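Local atomic coordinates of sister chromatid cohesion protein (Chaetomium thermophilum, PDB entry 5T8V), a protein that probably helps load cohesin onto chromatin as the loader Scc2, a protein of the SCC2/Nipped-B family present here as its C-terminal HEAT-repeat fragment. Residues Val104-Val113 against Asp178-Leu186; Leu283-Arg293 against Tyr401-Asp411. All coordinates share one frame; numbering follows the deposited sequence.

Interaction 1 of 2, residues Val104-Val113 against Asp178-Leu186; sequences VQTSWGAQDV and DTEELFKAL
Leu182 and Val113 form the apolar heart of this contact: the two branched side chains cross obliquely, with Val113 CG1 beside Leu182 CD1. Leu182 holds CG anti to its backbone N (chi1 174°), which carries both methyls off the helix toward the loop of 104-113. Leucine suits this place because its fork serves several neighbours: CD2 lies against the type I turn from Gln105 to Trp108, beside the carbonyl oxygens of Gln105 and Thr106, and reaches Val104 CG1 at 4.3 Å. One turn further on, Ala185 is small enough to let the backbone come close: its CB lies 3.8 Å from Ala110 CA and equally near Val113 CG2. At the helix start, Thr179 CG2 rests 4.0 Å from Thr106 CB.

The polar part is slight. Glu181, long enough when extended beyond CG, lays its carboxylate beside Gly109 and Ala110, and Ala110 N gives Glu181 OE2 a weak hydrogen bond of 3.3 Å, though a fairly straight one (160°). Within the loop, Gly109 N donates to Asp112 OD1 at 2.7 Å, meeting it from above the carboxylate plane. Asp112 CB also lies against one face of the Trp108 indole, with Gln105 N over the opposite face, and Trp108 meets the ring of Trp116.

Internal bonds such as Gly109 to Asp112 thus help set the loop, while aliphatic packing and one weak polar link join it to helix 180-187.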
loop_
_atom_site.group_PDB
_atom_site.type_symbol
_atom_site.label_atom_id
_atom_site.label_comp_id
_atom_site.label_asym_id
_atom_site.label_seq_id
_atom_site.Cartn_x
_atom_site.Cartn_y
_atom_site.Cartn_z
ATOM N N VAL A 104 33.982 -2.433 -48.346
ATOM C CA VAL A 104 33.652 -3.852 -48.378
ATOM C C VAL A 104 32.158 -3.996 -48.617
ATOM O O VAL A 104 31.353 -3.215 -48.096
ATOM C CB VAL A 104 34.079 -4.540 -47.067
ATOM C CG1 VAL A 104 33.453 -5.928 -46.940
ATOM C CG2 VAL A 104 35.592 -4.642 -46.996
ATOM N N GLN A 105 31.784 -4.999 -49.405
ATOM C CA GLN A 105 30.390 -5.295 -49.696
ATOM C C GLN A 105 30.046 -6.686 -49.186
ATOM O O GLN A 105 30.808 -7.637 -49.381
ATOM C CB GLN A 105 30.109 -5.198 -51.199
ATOM C CG GLN A 105 29.982 -3.773 -51.713
ATOM C CD GLN A 105 28.758 -3.064 -51.164
ATOM O OE1 GLN A 105 28.006 -3.626 -50.367
ATOM N NE2 GLN A 105 28.553 -1.824 -51.589
ATOM N N THR A 106 28.889 -6.798 -48.529
ATOM C CA THR A 106 28.476 -8.081 -47.970
ATOM C C THR A 106 28.305 -9.133 -49.055
ATOM O O THR A 106 28.534 -10.323 -48.807
ATOM C CB THR A 106 27.174 -7.919 -47.186
ATOM O OG1 THR A 106 26.154 -7.402 -48.050
ATOM C CG2 THR A 106 27.372 -6.972 -46.012
ATOM N N SER A 107 27.907 -8.720 -50.259
ATOM C CA SER A 107 27.737 -9.663 -51.359
ATOM C C SER A 107 29.049 -10.315 -51.776
ATOM O O SER A 107 29.023 -11.393 -52.377
ATOM C CB SER A 107 27.117 -8.952 -52.563
ATOM O OG SER A 107 27.097 -9.804 -53.694
ATOM N N TRP A 108 30.186 -9.690 -51.473
ATOM C CA TRP A 108 31.479 -10.163 -51.956
ATOM C C TRP A 108 31.718 -11.634 -51.645
ATOM O O TRP A 108 31.146 -12.178 -50.696
ATOM C CB TRP A 108 32.609 -9.320 -51.347
ATOM C CG TRP A 108 32.911 -8.059 -52.105
ATOM C CD1 TRP A 108 32.266 -7.591 -53.214
ATOM C CD2 TRP A 108 33.943 -7.109 -51.811
ATOM N NE1 TRP A 108 32.832 -6.409 -53.627
ATOM C CE2 TRP A 108 33.862 -6.092 -52.783
ATOM C CE3 TRP A 108 34.926 -7.020 -50.820
ATOM C CZ2 TRP A 108 34.726 -5.000 -52.793
ATOM C CZ3 TRP A 108 35.781 -5.936 -50.832
ATOM C CH2 TRP A 108 35.676 -4.939 -51.812
ATOM N N GLY A 109 32.561 -12.280 -52.450
ATOM C CA GLY A 109 32.967 -13.644 -52.221
ATOM C C GLY A 109 34.414 -13.743 -51.776
ATOM O O GLY A 109 35.096 -12.745 -51.537
ATOM N N ALA A 110 34.884 -14.986 -51.678
ATOM C CA ALA A 110 36.224 -15.229 -51.160
ATOM C C ALA A 110 37.313 -14.661 -52.059
ATOM O O ALA A 110 38.452 -14.514 -51.604
ATOM C CB ALA A 110 36.440 -16.727 -50.959
ATOM N N GLN A 111 37.002 -14.342 -53.317
ATOM C CA GLN A 111 37.999 -13.785 -54.223
ATOM C C GLN A 111 37.920 -12.270 -54.346
ATOM O O GLN A 111 38.927 -11.642 -54.695
ATOM C CB GLN A 111 37.865 -14.407 -55.618
ATOM C CG GLN A 111 38.991 -14.007 -56.561
ATOM C CD GLN A 111 39.040 -14.856 -57.815
ATOM O OE1 GLN A 111 38.207 -15.741 -58.016
ATOM N NE2 GLN A 111 40.026 -14.593 -58.666
ATOM N N ASP A 112 36.760 -11.669 -54.076
ATOM C CA ASP A 112 36.676 -10.213 -54.062
ATOM C C ASP A 112 37.567 -9.622 -52.980
ATOM O O ASP A 112 38.093 -8.513 -53.140
ATOM C CB ASP A 112 35.226 -9.772 -53.857
ATOM C CG ASP A 112 34.287 -10.357 -54.894
ATOM O OD1 ASP A 112 33.774 -11.474 -54.672
ATOM O OD2 ASP A 112 34.062 -9.700 -55.934
ATOM N N VAL A 113 37.759 -10.349 -51.876
ATOM C CA VAL A 113 38.637 -9.873 -50.815
ATOM C C VAL A 113 40.100 -9.967 -51.223
ATOM O O VAL A 113 40.939 -9.258 -50.660
ATOM C CB VAL A 113 38.403 -10.651 -49.506
ATOM C CG1 VAL A 113 36.915 -10.716 -49.173
ATOM C CG2 VAL A 113 39.001 -12.049 -49.588
ATOM N N ASP A 178 24.136 -16.454 -45.747
ATOM C CA ASP A 178 24.116 -15.483 -46.836
ATOM C C ASP A 178 25.477 -14.821 -47.018
ATOM O O ASP A 178 25.879 -14.524 -48.149
ATOM C CB ASP A 178 23.038 -14.431 -46.567
ATOM C CG ASP A 178 22.709 -13.601 -47.793
ATOM O OD1 ASP A 178 23.637 -13.270 -48.561
ATOM O OD2 ASP A 178 21.516 -13.283 -47.990
ATOM N N THR A 179 26.202 -14.589 -45.919
ATOM C CA THR A 179 27.515 -13.951 -45.959
ATOM C C THR A 179 28.598 -14.839 -45.353
ATOM O O THR A 179 29.648 -14.337 -44.939
ATOM C CB THR A 179 27.469 -12.602 -45.238
ATOM O OG1 THR A 179 27.087 -12.796 -43.869
ATOM C CG2 THR A 179 26.470 -11.668 -45.912
ATOM N N GLU A 180 28.365 -16.150 -45.303
ATOM C CA GLU A 180 29.335 -17.075 -44.723
ATOM C C GLU A 180 30.695 -16.950 -45.405
ATOM O O GLU A 180 31.726 -16.745 -44.746
ATOM C CB GLU A 180 28.793 -18.501 -44.840
ATOM C CG GLU A 180 29.692 -19.589 -44.287
ATOM C CD GLU A 180 29.144 -20.981 -44.548
ATOM O OE1 GLU A 180 29.720 -21.958 -44.023
ATOM O OE2 GLU A 180 28.134 -21.099 -45.278
ATOM N N GLU A 181 30.710 -17.066 -46.735
ATOM C CA GLU A 181 31.967 -17.103 -47.476
ATOM C C GLU A 181 32.814 -15.870 -47.187
ATOM O O GLU A 181 34.012 -15.978 -46.900
ATOM C CB GLU A 181 31.678 -17.223 -48.973
ATOM C CG GLU A 181 32.891 -17.581 -49.814
ATOM C CD GLU A 181 32.574 -17.630 -51.297
ATOM O OE1 GLU A 181 31.409 -17.366 -51.666
ATOM O OE2 GLU A 181 33.489 -17.932 -52.092
ATOM N N LEU A 182 32.207 -14.684 -47.259
ATOM C CA LEU A 182 32.948 -13.457 -46.984
ATOM C C LEU A 182 33.498 -13.454 -45.562
ATOM O O LEU A 182 34.657 -13.078 -45.334
ATOM C CB LEU A 182 32.047 -12.243 -47.214
ATOM C CG LEU A 182 32.628 -10.882 -46.825
ATOM C CD1 LEU A 182 33.970 -10.645 -47.501
ATOM C CD2 LEU A 182 31.651 -9.773 -47.180
ATOM N N PHE A 183 32.681 -13.873 -44.593
ATOM C CA PHE A 183 33.132 -13.917 -43.207
ATOM C C PHE A 183 34.397 -14.755 -43.074
ATOM O O PHE A 183 35.394 -14.310 -42.493
ATOM C CB PHE A 183 32.024 -14.471 -42.308
ATOM C CG PHE A 183 32.407 -14.558 -40.856
ATOM C CD1 PHE A 183 33.176 -15.610 -40.387
ATOM C CD2 PHE A 183 31.990 -13.591 -39.959
ATOM C CE1 PHE A 183 33.531 -15.691 -39.057
ATOM C CE2 PHE A 183 32.340 -13.669 -38.623
ATOM C CZ PHE A 183 33.111 -14.721 -38.173
ATOM N N LYS A 184 34.378 -15.977 -43.609
ATOM C CA LYS A 184 35.549 -16.835 -43.462
ATOM C C LYS A 184 36.731 -16.308 -44.268
ATOM O O LYS A 184 37.889 -16.477 -43.861
ATOM C CB LYS A 184 35.195 -18.267 -43.864
ATOM C CG LYS A 184 33.904 -18.746 -43.208
ATOM C CD LYS A 184 33.817 -20.258 -43.089
ATOM C CE LYS A 184 32.536 -20.659 -42.368
ATOM N NZ LYS A 184 32.327 -22.132 -42.312
ATOM N N ALA A 185 36.459 -15.643 -45.392
ATOM C CA ALA A 185 37.528 -15.059 -46.194
ATOM C C ALA A 185 38.284 -13.988 -45.413
ATOM O O ALA A 185 39.516 -14.032 -45.312
ATOM C CB ALA A 185 36.948 -14.482 -47.484
ATOM N N LEU A 186 37.562 -13.010 -44.855
ATOM C CA LEU A 186 38.217 -11.963 -44.071
ATOM C C LEU A 186 38.860 -12.539 -42.813
ATOM O O LEU A 186 39.973 -12.143 -42.424
ATOM C CB LEU A 186 37.199 -10.881 -43.708
ATOM C CG LEU A 186 36.652 -10.060 -44.878
ATOM C CD1 LEU A 186 35.334 -9.400 -44.506
ATOM C CD2 LEU A 186 37.667 -9.016 -45.309
#

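Interaction 2 of 2, residues Leu283-Arg293 against Tyr401-Asp411; sequences LEKLPLGKRAR and YRNLLDLFVED
Tyr401, just ahead of helix 402-414, turns its ring edge to Glu284, whose carboxylate carbon CD lies 3.5 Å from Tyr401 CD1. The two planes stand 71° apart, and Arg389 of helix 357-391 pairs with the acid. Asn403 places OD1 at the guanidinium edge of Arg291, at 3.6 Å from NH1, too long for a firm bond. Leu404 serves two neighbours: CD1 lies over a face of that guanidinium, while CD2 meets Leu283 CG tip to tip at 3.5 Å. Leu407 likewise divides its methyls, CD1 against the stem of Arg291, aliphatic as arginine's is, and CD2 over the guanidinium of Arg293. Phe408 brings CZ to Leu283 CD2 and also packs on helix 305-315. Glu410 and Asp411 then bind Arg293, whose chain, extended from CG to NE, carries the guanidinium and its several N-H groups to both acids. Glu410 OE2 pairs with Arg293 NH2 at 3.2 Å, its carboxylate steeply turned to the guanidinium; Asp411 OD1 takes Arg293 NE at 3.1 Å through its syn lone pair, almost in the guanidinium plane, while OD2 is held by Gln304 N and Ser307 OG. Leucine packing, closed by this salt-bridge network, joins the loop after helix 272-282 to helix 402-414 in this HEAT-repeat protein.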
loop_
_atom_site.group_PDB
_atom_site.type_symbol
_atom_site.label_atom_id
_atom_site.label_comp_id
_atom_site.label_asym_id
_atom_site.label_seq_id
_atom_site.Cartn_x
_atom_site.Cartn_y
_atom_site.Cartn_z
ATOM N N LEU A 283 19.729 8.129 -30.952
ATOM C CA LEU A 283 19.445 6.942 -30.154
ATOM C C LEU A 283 18.014 6.462 -30.353
ATOM O O LEU A 283 17.732 5.269 -30.196
ATOM C CB LEU A 283 19.702 7.240 -28.678
ATOM C CG LEU A 283 19.356 6.135 -27.677
ATOM C CD1 LEU A 283 20.274 4.936 -27.853
ATOM C CD2 LEU A 283 19.423 6.677 -26.257
ATOM N N GLU A 284 17.100 7.371 -30.694
ATOM C CA GLU A 284 15.701 7.001 -30.866
ATOM C C GLU A 284 15.450 6.312 -32.201
ATOM O O GLU A 284 14.544 5.477 -32.298
ATOM C CB GLU A 284 14.823 8.248 -30.745
ATOM C CG GLU A 284 13.350 7.963 -30.526
ATOM C CD GLU A 284 12.556 9.228 -30.250
ATOM O OE1 GLU A 284 13.138 10.329 -30.366
ATOM O OE2 GLU A 284 11.357 9.122 -29.912
ATOM N N LYS A 285 16.233 6.636 -33.228
ATOM C CA LYS A 285 16.044 6.082 -34.568
ATOM C C LYS A 285 16.852 4.812 -34.789
ATOM O O LYS A 285 17.460 4.637 -35.850
ATOM C CB LYS A 285 16.404 7.136 -35.611
ATOM C CG LYS A 285 15.713 8.482 -35.413
ATOM C CD LYS A 285 14.196 8.357 -35.478
ATOM C CE LYS A 285 13.515 9.689 -35.214
ATOM N NZ LYS A 285 12.040 9.538 -35.059
ATOM N N LEU A 286 16.873 3.906 -33.816
ATOM C CA LEU A 286 17.640 2.674 -33.912
ATOM C C LEU A 286 16.825 1.523 -33.342
ATOM O O LEU A 286 16.041 1.722 -32.405
ATOM C CB LEU A 286 18.972 2.774 -33.152
ATOM C CG LEU A 286 19.964 3.837 -33.627
ATOM C CD1 LEU A 286 21.124 3.948 -32.649
ATOM C CD2 LEU A 286 20.475 3.524 -35.025
ATOM N N PRO A 287 16.990 0.312 -33.876
ATOM C CA PRO A 287 16.315 -0.847 -33.280
ATOM C C PRO A 287 16.795 -1.091 -31.857
ATOM O O PRO A 287 17.929 -0.767 -31.497
ATOM C CB PRO A 287 16.695 -2.005 -34.212
ATOM C CG PRO A 287 17.928 -1.547 -34.918
ATOM C CD PRO A 287 17.793 -0.065 -35.053
ATOM N N LEU A 288 15.911 -1.676 -31.044
ATOM C CA LEU A 288 16.224 -1.876 -29.631
ATOM C C LEU A 288 17.483 -2.713 -29.444
ATOM O O LEU A 288 18.162 -2.586 -28.418
ATOM C CB LEU A 288 15.039 -2.531 -28.920
ATOM C CG LEU A 288 15.095 -2.556 -27.389
ATOM C CD1 LEU A 288 13.692 -2.428 -26.813
ATOM C CD2 LEU A 288 15.760 -3.825 -26.865
ATOM N N GLY A 289 17.814 -3.564 -30.417
ATOM C CA GLY A 289 19.003 -4.391 -30.297
ATOM C C GLY A 289 20.255 -3.600 -29.975
ATOM O O GLY A 289 21.205 -4.139 -29.402
ATOM N N LYS A 290 20.278 -2.315 -30.337
ATOM C CA LYS A 290 21.429 -1.470 -30.038
ATOM C C LYS A 290 21.351 -0.888 -28.633
ATOM O O LYS A 290 22.391 -0.607 -28.025
ATOM C CB LYS A 290 21.536 -0.328 -31.053
ATOM C CG LYS A 290 21.206 -0.694 -32.505
ATOM C CD LYS A 290 22.447 -0.879 -33.366
ATOM C CE LYS A 290 22.071 -0.834 -34.844
ATOM N NZ LYS A 290 23.208 -1.106 -35.765
ATOM N N ARG A 291 20.140 -0.708 -28.101
ATOM C CA ARG A 291 19.963 -0.126 -26.775
ATOM C C ARG A 291 20.539 -0.993 -25.664
ATOM O O ARG A 291 20.528 -0.567 -24.504
ATOM C CB ARG A 291 18.476 0.117 -26.500
ATOM C CG ARG A 291 17.805 1.082 -27.465
ATOM C CD ARG A 291 16.353 1.311 -27.074
ATOM N NE ARG A 291 15.598 2.010 -28.109
ATOM C CZ ARG A 291 14.297 2.279 -28.033
ATOM N NH1 ARG A 291 13.598 1.909 -26.969
ATOM N NH2 ARG A 291 13.692 2.919 -29.026
ATOM N N ALA A 292 21.028 -2.191 -25.978
ATOM C CA ALA A 292 21.618 -3.046 -24.962
ATOM C C ALA A 292 22.812 -2.356 -24.308
ATOM O O ALA A 292 23.456 -1.473 -24.886
ATOM C CB ALA A 292 22.050 -4.379 -25.573
ATOM N N ARG A 293 23.106 -2.772 -23.077
ATOM C CA ARG A 293 24.196 -2.195 -22.291
ATOM C C ARG A 293 25.481 -2.926 -22.662
ATOM O O ARG A 293 25.827 -3.958 -22.086
ATOM C CB ARG A 293 23.889 -2.296 -20.803
ATOM C CG ARG A 293 22.527 -1.731 -20.425
ATOM C CD ARG A 293 22.264 -1.851 -18.937
ATOM N NE ARG A 293 20.991 -1.240 -18.555
ATOM C CZ ARG A 293 19.822 -1.874 -18.530
ATOM N NH1 ARG A 293 19.738 -3.156 -18.867
ATOM N NH2 ARG A 293 18.726 -1.221 -18.162
ATOM N N TYR A 401 9.117 7.095 -26.065
ATOM C CA TYR A 401 10.416 7.542 -25.583
ATOM C C TYR A 401 10.616 7.302 -24.095
ATOM O O TYR A 401 11.761 7.312 -23.629
ATOM C CB TYR A 401 10.609 9.035 -25.865
ATOM C CG TYR A 401 12.045 9.482 -25.717
ATOM C CD1 TYR A 401 12.909 9.461 -26.802
ATOM C CD2 TYR A 401 12.542 9.912 -24.490
ATOM C CE1 TYR A 401 14.223 9.862 -26.677
ATOM C CE2 TYR A 401 13.856 10.317 -24.356
ATOM C CZ TYR A 401 14.693 10.289 -25.454
ATOM O OH TYR A 401 16.004 10.687 -25.339
ATOM N N ARG A 402 9.537 7.088 -23.342
ATOM C CA ARG A 402 9.664 6.893 -21.904
ATOM C C ARG A 402 10.606 5.743 -21.573
ATOM O O ARG A 402 11.250 5.751 -20.516
ATOM C CB ARG A 402 8.286 6.644 -21.295
ATOM C CG ARG A 402 8.248 6.779 -19.793
ATOM C CD ARG A 402 6.861 6.490 -19.259
ATOM N NE ARG A 402 6.804 6.639 -17.812
ATOM C CZ ARG A 402 7.355 5.791 -16.950
ATOM N NH1 ARG A 402 8.017 4.728 -17.384
ATOM N NH2 ARG A 402 7.248 6.008 -15.648
ATOM N N ASN A 403 10.707 4.749 -22.460
ATOM C CA ASN A 403 11.603 3.628 -22.208
ATOM C C ASN A 403 13.063 4.058 -22.250
ATOM O O ASN A 403 13.890 3.510 -21.513
ATOM C CB ASN A 403 11.350 2.514 -23.221
ATOM C CG ASN A 403 12.135 1.256 -22.907
ATOM O OD1 ASN A 403 13.154 0.970 -23.536
ATOM N ND2 ASN A 403 11.668 0.499 -21.918
ATOM N N LEU A 404 13.400 5.031 -23.098
ATOM C CA LEU A 404 14.770 5.529 -23.130
ATOM C C LEU A 404 15.087 6.336 -21.879
ATOM O O LEU A 404 16.199 6.256 -21.349
ATOM C CB LEU A 404 14.997 6.365 -24.385
ATOM C CG LEU A 404 14.877 5.570 -25.685
ATOM C CD1 LEU A 404 13.508 5.763 -26.317
ATOM C CD2 LEU A 404 15.981 5.957 -26.648
ATOM N N LEU A 405 14.124 7.123 -21.395
ATOM C CA LEU A 405 14.280 7.763 -20.094
ATOM C C LEU A 405 14.533 6.721 -19.013
ATOM O O LEU A 405 15.439 6.876 -18.184
ATOM C CB LEU A 405 13.037 8.593 -19.772
ATOM C CG LEU A 405 12.849 9.070 -18.329
ATOM C CD1 LEU A 405 14.069 9.811 -17.823
ATOM C CD2 LEU A 405 11.622 9.959 -18.234
ATOM N N ASP A 406 13.744 5.643 -19.011
ATOM C CA ASP A 406 13.953 4.578 -18.034
ATOM C C ASP A 406 15.359 4.002 -18.139
ATOM O O ASP A 406 16.019 3.767 -17.119
ATOM C CB ASP A 406 12.910 3.476 -18.221
ATOM C CG ASP A 406 11.529 3.888 -17.744
ATOM O OD1 ASP A 406 11.436 4.789 -16.882
ATOM O OD2 ASP A 406 10.536 3.304 -18.226
ATOM N N LEU A 407 15.838 3.766 -19.363
ATOM C CA LEU A 407 17.170 3.197 -19.544
ATOM C C LEU A 407 18.249 4.148 -19.039
ATOM O O LEU A 407 19.187 3.733 -18.344
ATOM C CB LEU A 407 17.395 2.864 -21.019
ATOM C CG LEU A 407 16.943 1.471 -21.463
ATOM C CD1 LEU A 407 16.898 1.383 -22.978
ATOM C CD2 LEU A 407 17.874 0.410 -20.897
ATOM N N PHE A 408 18.135 5.431 -19.384
ATOM C CA PHE A 408 19.084 6.416 -18.879
ATOM C C PHE A 408 19.098 6.422 -17.358
ATOM O O PHE A 408 20.165 6.399 -16.736
ATOM C CB PHE A 408 18.738 7.805 -19.416
ATOM C CG PHE A 408 19.249 8.064 -20.803
ATOM C CD1 PHE A 408 20.608 8.072 -21.063
ATOM C CD2 PHE A 408 18.371 8.317 -21.843
ATOM C CE1 PHE A 408 21.083 8.314 -22.336
ATOM C CE2 PHE A 408 18.837 8.561 -23.119
ATOM C CZ PHE A 408 20.195 8.562 -23.367
ATOM N N VAL A 409 17.918 6.450 -16.740
ATOM C CA VAL A 409 17.858 6.460 -15.283
ATOM C C VAL A 409 18.533 5.219 -14.718
ATOM O O VAL A 409 19.305 5.301 -13.757
ATOM C CB VAL A 409 16.398 6.584 -14.807
ATOM C CG1 VAL A 409 16.304 6.415 -13.292
ATOM C CG2 VAL A 409 15.831 7.936 -15.213
ATOM N N GLU A 410 18.267 4.054 -15.307
ATOM C CA GLU A 410 18.879 2.824 -14.814
ATOM C C GLU A 410 20.401 2.905 -14.873
ATOM O O GLU A 410 21.092 2.555 -13.908
ATOM C CB GLU A 410 18.366 1.628 -15.615
ATOM C CG GLU A 410 16.934 1.232 -15.283
ATOM C CD GLU A 410 16.437 0.077 -16.132
ATOM O OE1 GLU A 410 15.869 0.332 -17.215
ATOM O OE2 GLU A 410 16.625 -1.087 -15.718
ATOM N N ASP A 411 20.944 3.376 -15.999
ATOM C CA ASP A 411 22.396 3.475 -16.116
ATOM C C ASP A 411 22.966 4.486 -15.125
ATOM O O ASP A 411 24.008 4.238 -14.507
ATOM C CB ASP A 411 22.783 3.843 -17.546
ATOM C CG ASP A 411 22.638 2.678 -18.501
ATOM O OD1 ASP A 411 21.864 1.750 -18.193
ATOM O OD2 ASP A 411 23.303 2.686 -19.557
#

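How the interactions relate
Both contacts lie on the same side of the chain's centre, in the N-terminal half of this mainly helical fragment. Their centres are 32 Å apart and their nearest atoms about 13 Å, so they do not touch. Along the chain they come in series: interaction 1 closes at helix 180-187 before interaction 2 opens after helix 272-282, and they share no helix. Interaction 1 lies farther out, about 60 Å from the chain's centre to its own, against about 30 Å for interaction 2. In each, a loop-bearing segment is set against a helix later in sequence, 65 residues on in interaction 1 and 108 in interaction 2, so each ties together a local region of the elongated chain.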